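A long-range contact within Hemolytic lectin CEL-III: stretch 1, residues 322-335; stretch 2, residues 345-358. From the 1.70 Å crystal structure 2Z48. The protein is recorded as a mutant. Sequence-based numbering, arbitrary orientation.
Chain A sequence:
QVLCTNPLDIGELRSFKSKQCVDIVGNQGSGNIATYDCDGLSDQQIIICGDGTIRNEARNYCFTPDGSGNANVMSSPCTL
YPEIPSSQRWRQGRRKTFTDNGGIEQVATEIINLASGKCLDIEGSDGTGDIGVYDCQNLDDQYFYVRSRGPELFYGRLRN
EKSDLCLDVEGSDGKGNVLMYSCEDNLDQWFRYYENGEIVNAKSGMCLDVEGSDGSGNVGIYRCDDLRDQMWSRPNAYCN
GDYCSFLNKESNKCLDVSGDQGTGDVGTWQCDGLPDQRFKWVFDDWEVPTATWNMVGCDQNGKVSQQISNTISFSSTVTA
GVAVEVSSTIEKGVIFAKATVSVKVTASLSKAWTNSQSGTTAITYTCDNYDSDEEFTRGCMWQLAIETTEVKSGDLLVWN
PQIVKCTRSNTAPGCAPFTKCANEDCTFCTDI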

ATOM      1  N   VAL A 322      -0.928 -10.743 -15.509  1.00 21.11           N
ATOM      2  CA  VAL A 322       0.072  -9.704 -15.820  1.00 21.21           C
ATOM      3  C   VAL A 322       0.072  -8.624 -14.738  1.00 20.51           C
ATOM      4  O   VAL A 322       1.142  -8.179 -14.280  1.00 20.10           O
ATOM      5  CB  VAL A 322      -0.170  -9.057 -17.218  1.00 20.90           C
ATOM      6  CG1 VAL A 322       0.715  -7.827 -17.414  1.00 21.51           C
ATOM      7  CG2 VAL A 322       0.078 -10.079 -18.323  1.00 21.48           C
ATOM      8  N   ALA A 323      -1.120  -8.207 -14.330  1.00 19.58           N
ATOM      9  CA  ALA A 323      -1.253  -7.141 -13.352  1.00 19.17           C
ATOM     10  C   ALA A 323      -0.609  -7.551 -12.026  1.00 19.06           C
ATOM     11  O   ALA A 323       0.038  -6.720 -11.386  1.00 18.85           O
ATOM     12  CB  ALA A 323      -2.709  -6.751 -13.152  1.00 19.18           C
ATOM     13  N   VAL A 324      -0.761  -8.812 -11.619  1.00 18.38           N
ATOM     14  CA  VAL A 324      -0.156  -9.240 -10.327  1.00 19.55           C
ATOM     15  C   VAL A 324       1.364  -9.283 -10.401  1.00 18.99           C
ATOM     16  O   VAL A 324       2.045  -8.947  -9.407  1.00 18.44           O
ATOM     17  CB  VAL A 324      -0.732 -10.592  -9.776  1.00 20.15           C
ATOM     18  CG1 VAL A 324      -0.109 -11.789 -10.467  1.00 21.20           C
ATOM     19  CG2 VAL A 324      -0.545 -10.673  -8.263  1.00 22.43           C
ATOM     20  N   GLU A 325       1.889  -9.696 -11.562  1.00 17.89           N
ATOM     21  CA  GLU A 325       3.329  -9.731 -11.821  1.00 18.70           C
ATOM     22  C   GLU A 325       3.868  -8.314 -11.724  1.00 18.10           C
ATOM     23  O   GLU A 325       4.873  -8.070 -11.053  1.00 18.58           O
ATOM     24  CB  GLU A 325       3.680 -10.223 -13.230  1.00 19.55           C
ATOM     25  CG  GLU A 325       3.408 -11.668 -13.608  1.00 23.83           C
ATOM     26  CD  GLU A 325       4.333 -12.701 -13.002  1.00 25.71           C
ATOM     27  OE1 GLU A 325       3.952 -13.884 -13.088  1.00 29.37           O
ATOM     28  OE2 GLU A 325       5.404 -12.373 -12.445  1.00 29.31           O
ATOM     29  N   VAL A 326       3.182  -7.383 -12.385  1.00 17.37           N
ATOM     30  CA  VAL A 326       3.621  -5.993 -12.413  1.00 17.09           C
ATOM     31  C   VAL A 326       3.536  -5.344 -11.026  1.00 16.48           C
ATOM     32  O   VAL A 326       4.489  -4.705 -10.605  1.00 16.29           O
ATOM     33  CB  VAL A 326       2.874  -5.165 -13.476  1.00 17.27           C
ATOM     34  CG1 VAL A 326       3.233  -3.662 -13.359  1.00 17.38           C
ATOM     35  CG2 VAL A 326       3.248  -5.689 -14.863  1.00 16.68           C
ATOM     36  N   SER A 327       2.431  -5.556 -10.315  1.00 15.94           N
ATOM     37  CA  SER A 327       2.282  -4.995  -8.966  1.00 15.62           C
ATOM     38  C   SER A 327       3.437  -5.447  -8.051  1.00 15.44           C
ATOM     39  O   SER A 327       4.081  -4.640  -7.350  1.00 14.17           O
ATOM     40  CB  SER A 327       0.958  -5.442  -8.352  1.00 16.34           C
ATOM     41  OG  SER A 327       0.678  -4.665  -7.194  1.00 19.96           O
ATOM     42  N   SER A 328       3.682  -6.750  -8.073  1.00 13.91           N
ATOM     43  CA  SER A 328       4.731  -7.355  -7.229  1.00 14.58           C
ATOM     44  C   SER A 328       6.108  -6.886  -7.645  1.00 14.84           C
ATOM     45  O   SER A 328       7.002  -6.707  -6.794  1.00 14.93           O
ATOM     46  CB  SER A 328       4.674  -8.873  -7.394  1.00 14.21           C
ATOM     47  OG  SER A 328       3.372  -9.336  -7.067  1.00 13.57           O
ATOM     48  N   THR A 329       6.309  -6.715  -8.946  1.00 14.41           N
ATOM     49  CA  THR A 329       7.579  -6.152  -9.452  1.00 14.52           C
ATOM     50  C   THR A 329       7.818  -4.715  -8.959  1.00 14.85           C
ATOM     51  O   THR A 329       8.881  -4.397  -8.449  1.00 15.03           O
ATOM     52  CB  THR A 329       7.695  -6.252 -11.006  1.00 14.33           C
ATOM     53  OG1 THR A 329       7.693  -7.640 -11.379  1.00 15.93           O
ATOM     54  CG2 THR A 329       8.995  -5.589 -11.520  1.00 15.37           C
ATOM     55  N   ILE A 330       6.803  -3.878  -9.063  1.00 14.68           N
ATOM     56  CA  ILE A 330       6.872  -2.477  -8.602  1.00 15.71           C
ATOM     57  C   ILE A 330       7.198  -2.439  -7.116  1.00 16.21           C
ATOM     58  O   ILE A 330       8.056  -1.674  -6.681  1.00 15.89           O
ATOM     59  CB  ILE A 330       5.546  -1.718  -8.878  1.00 15.72           C
ATOM     60  CG1 ILE A 330       5.370  -1.493 -10.378  1.00 16.06           C
ATOM     61  CG2 ILE A 330       5.492  -0.360  -8.112  1.00 16.47           C
ATOM     62  CD1 ILE A 330       3.962  -1.063 -10.778  1.00 15.40           C
ATOM     63  N   GLU A 331       6.520  -3.278  -6.338  1.00 16.69           N
ATOM     64  CA  GLU A 331       6.724  -3.213  -4.890  1.00 18.60           C
ATOM     65  C   GLU A 331       8.165  -3.515  -4.478  1.00 19.17           C
ATOM     66  O   GLU A 331       8.660  -2.949  -3.495  1.00 19.93           O
ATOM     67  CB  GLU A 331       5.721  -4.061  -4.106  1.00 18.66           C
ATOM     68  CG  GLU A 331       5.535  -3.441  -2.699  1.00 20.39           C
ATOM     69  CD  GLU A 331       4.499  -4.107  -1.858  1.00 21.56           C
ATOM     70  OE1 GLU A 331       4.003  -5.209  -2.252  1.00 19.81           O
ATOM     71  OE2 GLU A 331       4.204  -3.509  -0.787  1.00 22.48           O
ATOM     72  N   LYS A 332       8.826  -4.398  -5.230  1.00 18.23           N
ATOM     73  CA  LYS A 332      10.202  -4.817  -4.988  1.00 19.09           C
ATOM     74  C   LYS A 332      11.210  -3.671  -5.155  1.00 18.38           C
ATOM     75  O   LYS A 332      12.255  -3.653  -4.508  1.00 18.75           O
ATOM     76  CB  LYS A 332      10.541  -5.978  -5.940  1.00 19.90           C
ATOM     77  CG  LYS A 332      11.856  -6.680  -5.710  1.00 23.67           C
ATOM     78  CD  LYS A 332      11.751  -7.676  -4.565  1.00 28.48           C
ATOM     79  CE  LYS A 332      13.128  -8.167  -4.130  1.00 32.23           C
ATOM     80  NZ  LYS A 332      13.623  -9.225  -5.067  1.00 35.78           N
ATOM     81  N   GLY A 333      10.907  -2.721  -6.032  1.00 16.88           N
ATOM     82  CA  GLY A 333      11.793  -1.574  -6.213  1.00 16.16           C
ATOM     83  C   GLY A 333      11.532  -0.865  -7.535  1.00 15.41           C
ATOM     84  O   GLY A 333      11.189  -1.498  -8.543  1.00 15.71           O
ATOM     85  N   VAL A 334      11.660   0.455  -7.503  1.00 14.95           N
ATOM     86  CA  VAL A 334      11.484   1.327  -8.657  1.00 15.07           C
ATOM     87  C   VAL A 334      12.664   2.328  -8.690  1.00 15.72           C
ATOM     88  O   VAL A 334      13.144   2.737  -7.617  1.00 15.40           O
ATOM     89  CB  VAL A 334      10.097   2.086  -8.555  1.00 15.71           C
ATOM     90  CG1 VAL A 334       9.980   3.191  -9.589  1.00 16.03           C
ATOM     91  CG2 VAL A 334       8.930   1.092  -8.742  1.00 16.27           C
ATOM     92  N   ILE A 335      13.132   2.663  -9.895  1.00 14.58           N
ATOM     93  CA  ILE A 335      14.210   3.639 -10.103  1.00 14.85           C
ATOM     94  C   ILE A 335      13.599   4.979 -10.505  1.00 14.68           C
ATOM     95  O   ILE A 335      12.734   5.044 -11.377  1.00 13.60           O
ATOM     96  CB  ILE A 335      15.219   3.153 -11.183  1.00 15.54           C
ATOM     97  CG1 ILE A 335      15.925   1.864 -10.717  1.00 17.66           C
ATOM     98  CG2 ILE A 335      16.229   4.277 -11.587  1.00 15.24           C
ATOM     99  CD1 ILE A 335      16.449   1.015 -11.877  1.00 22.18           C
ATOM    100  N   VAL A 345       7.117   4.661  -1.151  1.00 12.76           N
ATOM    101  CA  VAL A 345       6.885   4.980  -2.587  1.00 12.19           C
ATOM    102  C   VAL A 345       6.529   3.720  -3.360  1.00 12.06           C
ATOM    103  O   VAL A 345       5.559   3.709  -4.123  1.00 12.48           O
ATOM    104  CB  VAL A 345       8.077   5.692  -3.244  1.00 11.65           C
ATOM    105  CG1 VAL A 345       7.803   5.942  -4.746  1.00 10.75           C
ATOM    106  CG2 VAL A 345       8.360   6.999  -2.484  1.00 11.73           C
ATOM    107  N   THR A 346       7.267   2.637  -3.143  1.00 12.75           N
ATOM    108  CA  THR A 346       6.950   1.420  -3.906  1.00 12.94           C
ATOM    109  C   THR A 346       5.653   0.751  -3.426  1.00 12.04           C
ATOM    110  O   THR A 346       4.894   0.230  -4.251  1.00 13.28           O
ATOM    111  CB  THR A 346       8.097   0.405  -3.964  1.00 11.78           C
ATOM    112  OG1 THR A 346       8.569   0.135  -2.637  1.00 13.86           O
ATOM    113  CG2 THR A 346       9.236   0.938  -4.846  1.00 14.63           C
ATOM    114  N   ALA A 347       5.382   0.786  -2.116  1.00 11.88           N
ATOM    115  CA  ALA A 347       4.112   0.220  -1.608  1.00 12.51           C
ATOM    116  C   ALA A 347       2.962   0.999  -2.208  1.00 12.74           C
ATOM    117  O   ALA A 347       2.055   0.417  -2.742  1.00 13.48           O
ATOM    118  CB  ALA A 347       4.029   0.273  -0.103  1.00 12.10           C
ATOM    119  N   SER A 348       3.058   2.328  -2.163  1.00 12.47           N
ATOM    120  CA  SER A 348       1.981   3.187  -2.662  1.00 12.36           C
ATOM    121  C   SER A 348       1.804   3.065  -4.186  1.00 12.78           C
ATOM    122  O   SER A 348       0.662   2.986  -4.682  1.00 12.25           O
ATOM    123  CB  SER A 348       2.229   4.641  -2.265  1.00 13.17           C
ATOM    124  OG  SER A 348       2.248   4.821  -0.852  1.00 12.67           O
ATOM    125  N   LEU A 349       2.904   3.069  -4.938  1.00 12.39           N
ATOM    126  CA  LEU A 349       2.804   2.898  -6.397  1.00 14.64           C
ATOM    127  C   LEU A 349       2.159   1.557  -6.778  1.00 14.75           C
ATOM    128  O   LEU A 349       1.324   1.504  -7.703  1.00 14.56           O
ATOM    129  CB  LEU A 349       4.165   3.055  -7.074  1.00 14.27           C
ATOM    130  CG  LEU A 349       4.179   3.318  -8.585  1.00 17.07           C
ATOM    131  CD1 LEU A 349       3.579   4.680  -8.893  1.00 16.21           C
ATOM    132  CD2 LEU A 349       5.618   3.270  -9.134  1.00 17.90           C
ATOM    133  N   SER A 350       2.529   0.486  -6.064  1.00 14.52           N
ATOM    134  CA  SER A 350       1.946  -0.826  -6.308  1.00 16.84           C
ATOM    135  C   SER A 350       0.433  -0.817  -6.082  1.00 16.69           C
ATOM    136  O   SER A 350      -0.342  -1.407  -6.859  1.00 17.50           O
ATOM    137  CB  SER A 350       2.588  -1.892  -5.405  1.00 16.88           C
ATOM    138  OG  SER A 350       1.801  -3.066  -5.492  1.00 21.81           O
ATOM    139  N   LYS A 351       0.012  -0.157  -5.008  1.00 16.55           N
ATOM    140  CA  LYS A 351      -1.407  -0.031  -4.701  1.00 15.85           C
ATOM    141  C   LYS A 351      -2.138   0.788  -5.769  1.00 16.74           C
ATOM    142  O   LYS A 351      -3.236   0.404  -6.203  1.00 17.30           O
ATOM    143  CB  LYS A 351      -1.601   0.573  -3.309  1.00 15.90           C
ATOM    144  CG  LYS A 351      -1.169  -0.357  -2.175  1.00 15.37           C
ATOM    145  CD  LYS A 351      -1.129   0.419  -0.866  1.00 17.80           C
ATOM    146  CE  LYS A 351      -0.551  -0.426   0.265  1.00 19.27           C
ATOM    147  NZ  LYS A 351      -1.579  -1.353   0.786  1.00 22.57           N
ATOM    148  N   ALA A 352      -1.514   1.883  -6.202  1.00 16.40           N
ATOM    149  CA  ALA A 352      -2.054   2.740  -7.271  1.00 16.91           C
ATOM    150  C   ALA A 352      -2.254   1.924  -8.570  1.00 17.41           C
ATOM    151  O   ALA A 352      -3.295   2.050  -9.245  1.00 17.61           O
ATOM    152  CB  ALA A 352      -1.126   3.930  -7.508  1.00 16.85           C
ATOM    153  N   TRP A 353      -1.268   1.089  -8.905  1.00 16.96           N
ATOM    154  CA  TRP A 353      -1.321   0.237 -10.099  1.00 17.52           C
ATOM    155  C   TRP A 353      -2.498  -0.742  -9.997  1.00 18.12           C
ATOM    156  O   TRP A 353      -3.244  -0.925 -10.947  1.00 18.08           O
ATOM    157  CB  TRP A 353      -0.004  -0.528 -10.296  1.00 17.68           C
ATOM    158  CG  TRP A 353      -0.117  -1.719 -11.189  1.00 16.72           C
ATOM    159  CD1 TRP A 353      -0.263  -3.016 -10.798  1.00 16.83           C
ATOM    160  CD2 TRP A 353      -0.103  -1.730 -12.623  1.00 18.01           C
ATOM    161  NE1 TRP A 353      -0.355  -3.843 -11.899  1.00 17.82           N
ATOM    162  CE2 TRP A 353      -0.239  -3.080 -13.032  1.00 18.53           C
ATOM    163  CE3 TRP A 353       0.018  -0.737 -13.603  1.00 18.97           C
ATOM    164  CZ2 TRP A 353      -0.261  -3.457 -14.376  1.00 18.24           C
ATOM    165  CZ3 TRP A 353      -0.011  -1.112 -14.950  1.00 18.05           C
ATOM    166  CH2 TRP A 353      -0.146  -2.463 -15.318  1.00 17.58           C
ATOM    167  N   THR A 354      -2.631  -1.390  -8.850  1.00 19.18           N
ATOM    168  CA  THR A 354      -3.695  -2.384  -8.661  1.00 20.67           C
ATOM    169  C   THR A 354      -5.047  -1.697  -8.767  1.00 22.88           C
ATOM    170  O   THR A 354      -5.968  -2.209  -9.420  1.00 22.77           O
ATOM    171  CB  THR A 354      -3.524  -3.093  -7.318  1.00 20.59           C
ATOM    172  OG1 THR A 354      -2.286  -3.812  -7.344  1.00 18.19           O
ATOM    173  CG2 THR A 354      -4.670  -4.057  -7.053  1.00 21.14           C
ATOM    174  N   ASN A 355      -5.130  -0.503  -8.180  1.00 24.84           N
ATOM    175  CA  ASN A 355      -6.379   0.247  -8.135  1.00 27.75           C
ATOM    176  C   ASN A 355      -6.715   0.917  -9.468  1.00 28.94           C
ATOM    177  O   ASN A 355      -7.809   1.471  -9.616  1.00 30.92           O
ATOM    178  CB  ASN A 355      -6.344   1.285  -7.004  1.00 27.94           C
ATOM    179  CG  ASN A 355      -6.054   0.673  -5.628  1.00 29.51           C
ATOM    180  OD1 ASN A 355      -6.153  -0.536  -5.418  1.00 32.05           O
ATOM    181  ND2 ASN A 355      -5.668   1.532  -4.680  1.00 32.36           N
ATOM    182  N   SER A 356      -5.782   0.850 -10.418  1.00 29.70           N
ATOM    183  CA  SER A 356      -5.878   1.438 -11.767  1.00 31.04           C
ATOM    184  C   SER A 356      -6.388   0.447 -12.833  1.00 31.83           C
ATOM    185  O   SER A 356      -6.479   0.790 -14.017  1.00 32.42           O
ATOM    186  CB  SER A 356      -4.486   1.929 -12.216  1.00 30.85           C
ATOM    187  OG  SER A 356      -4.115   3.172 -11.633  1.00 31.62           O
ATOM    188  N   GLN A 357      -6.677  -0.789 -12.435  1.00 32.52           N
ATOM    189  CA  GLN A 357      -6.977  -1.834 -13.418  1.00 33.40           C
ATOM    190  C   GLN A 357      -8.428  -1.826 -13.911  1.00 35.41           C
ATOM    191  O   GLN A 357      -8.712  -2.189 -15.057  1.00 35.57           O
ATOM    192  CB  GLN A 357      -6.602  -3.218 -12.877  1.00 32.76           C
ATOM    193  CG  GLN A 357      -5.099  -3.417 -12.595  1.00 29.38           C
ATOM    194  CD  GLN A 357      -4.212  -3.090 -13.784  1.00 26.66           C
ATOM    195  OE1 GLN A 357      -4.352  -3.679 -14.856  1.00 25.15           O
ATOM    196  NE2 GLN A 357      -3.281  -2.146 -13.596  1.00 22.67           N
ATOM    197  N   SER A 358      -9.338  -1.404 -13.039  1.00 37.54           N
ATOM    198  CA  SER A 358     -10.773  -1.469 -13.320  1.00 39.32           C
ATOM    199  C   SER A 358     -11.364  -0.071 -13.284  1.00 39.88           C
ATOM    200  O   SER A 358     -12.141   0.274 -12.397  1.00 40.85           O
ATOM    201  CB  SER A 358     -11.456  -2.411 -12.329  1.00 39.51           C
ATOM    202  OG  SER A 358     -11.174  -2.041 -10.986  1.00 40.74           O
TER
HETATM  203  O   HOH W   1      -2.231  -6.112  -8.920  1.00 35.50           O
HETATM  204  O   HOH W   2       1.598  -2.176  -1.697  1.00 40.41           O

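How does the beginning of stretch 2 meet the end of the opposing helix? The two helices run nearly antiparallel, at 164° with their axes 7.9 Å apart at closest approach, so Thr346, early in stretch 2, lies beside the last turn of helix 322-332. The backbones come near here, with the CA atoms of Thr346 and Glu331 4.7 Å apart. The Thr346 side chain, in the p rotamer, points toward stretch 1 and fits where that chain leaves the helix: its CG2 lies 3.4 Å from Ile330 O, 3.8 Å from Gly333 CA and 3.6 Å from Val334 N. Gly333 turns the chain with a positive phi, at backbone angles where a CB would be jammed against the preceding carbonyl oxygen. Beyond the turn, Val334 points back toward stretch 2. Ala347 points away overall, yet its CB still lies 3.8 Å from Glu331 OE2, and a water donates to both Ala347 O, at 2.8 Å, and, weakly, Glu331 OE2, at 3.1 Å.

What fills the space between the helices one turn further on? Leu349 points toward stretch 1 and supplies an apolar surface: its CD2 is 3.8 Å from Ile330 CG2 and 4.0 Å from Val334 CG2, so one methyl group touches both the helix and the segment after it. Ile330 in turn packs as a knob into the hole formed by Thr346, Leu349, Ser350 and Trp353, residues spaced three and four apart as successive turns of a helix present them.

Why can the backbones come so close at Ser350? Ser350 CA is 5.0 Å from Ser327 CA, and both residues have small side chains that leave sideways in the t rotamer. Their hydroxyls meet in a short hydrogen bond, 2.6 Å from Ser350 OG to Ser327 OG, in which either could be the donor. This polar link lies in a buried part of the contact, while Ser350 CB also packs 4.0 Å from Glu331 CB.

How is the large ring of Trp353 held? Its side chain points toward stretch 1 and enters a hole formed by Ala323, Val326, Ser327 and Ile330. At the ring edge, Trp353 NE1 donates a hydrogen bond to Ala323 O, 2.9 Å away at an N-H...O angle of 154°; that carbonyl also accepts the helical bond from Ser327 N at 2.9 Å. Over one face, Val326 CG1 sits 3.8 Å from the centroid of the six-membered ring, 21° off the normal, in a CH-pi contact. The indole thus combines a directed polar bond with close apolar packing.

What closes the contact beyond the tryptophan? Thr354 OG1 lies 3.1 Å from Ser327 OG, and a water connects Thr354 OG1, at 2.8 Å, with Ala323 O through a weak bond of 3.4 Å. Past the helix, Gln357 folds back so that its NE2 donates to Trp353 O at 2.9 Å, while its OE1 rests 3.9 Å from Ala323 CB.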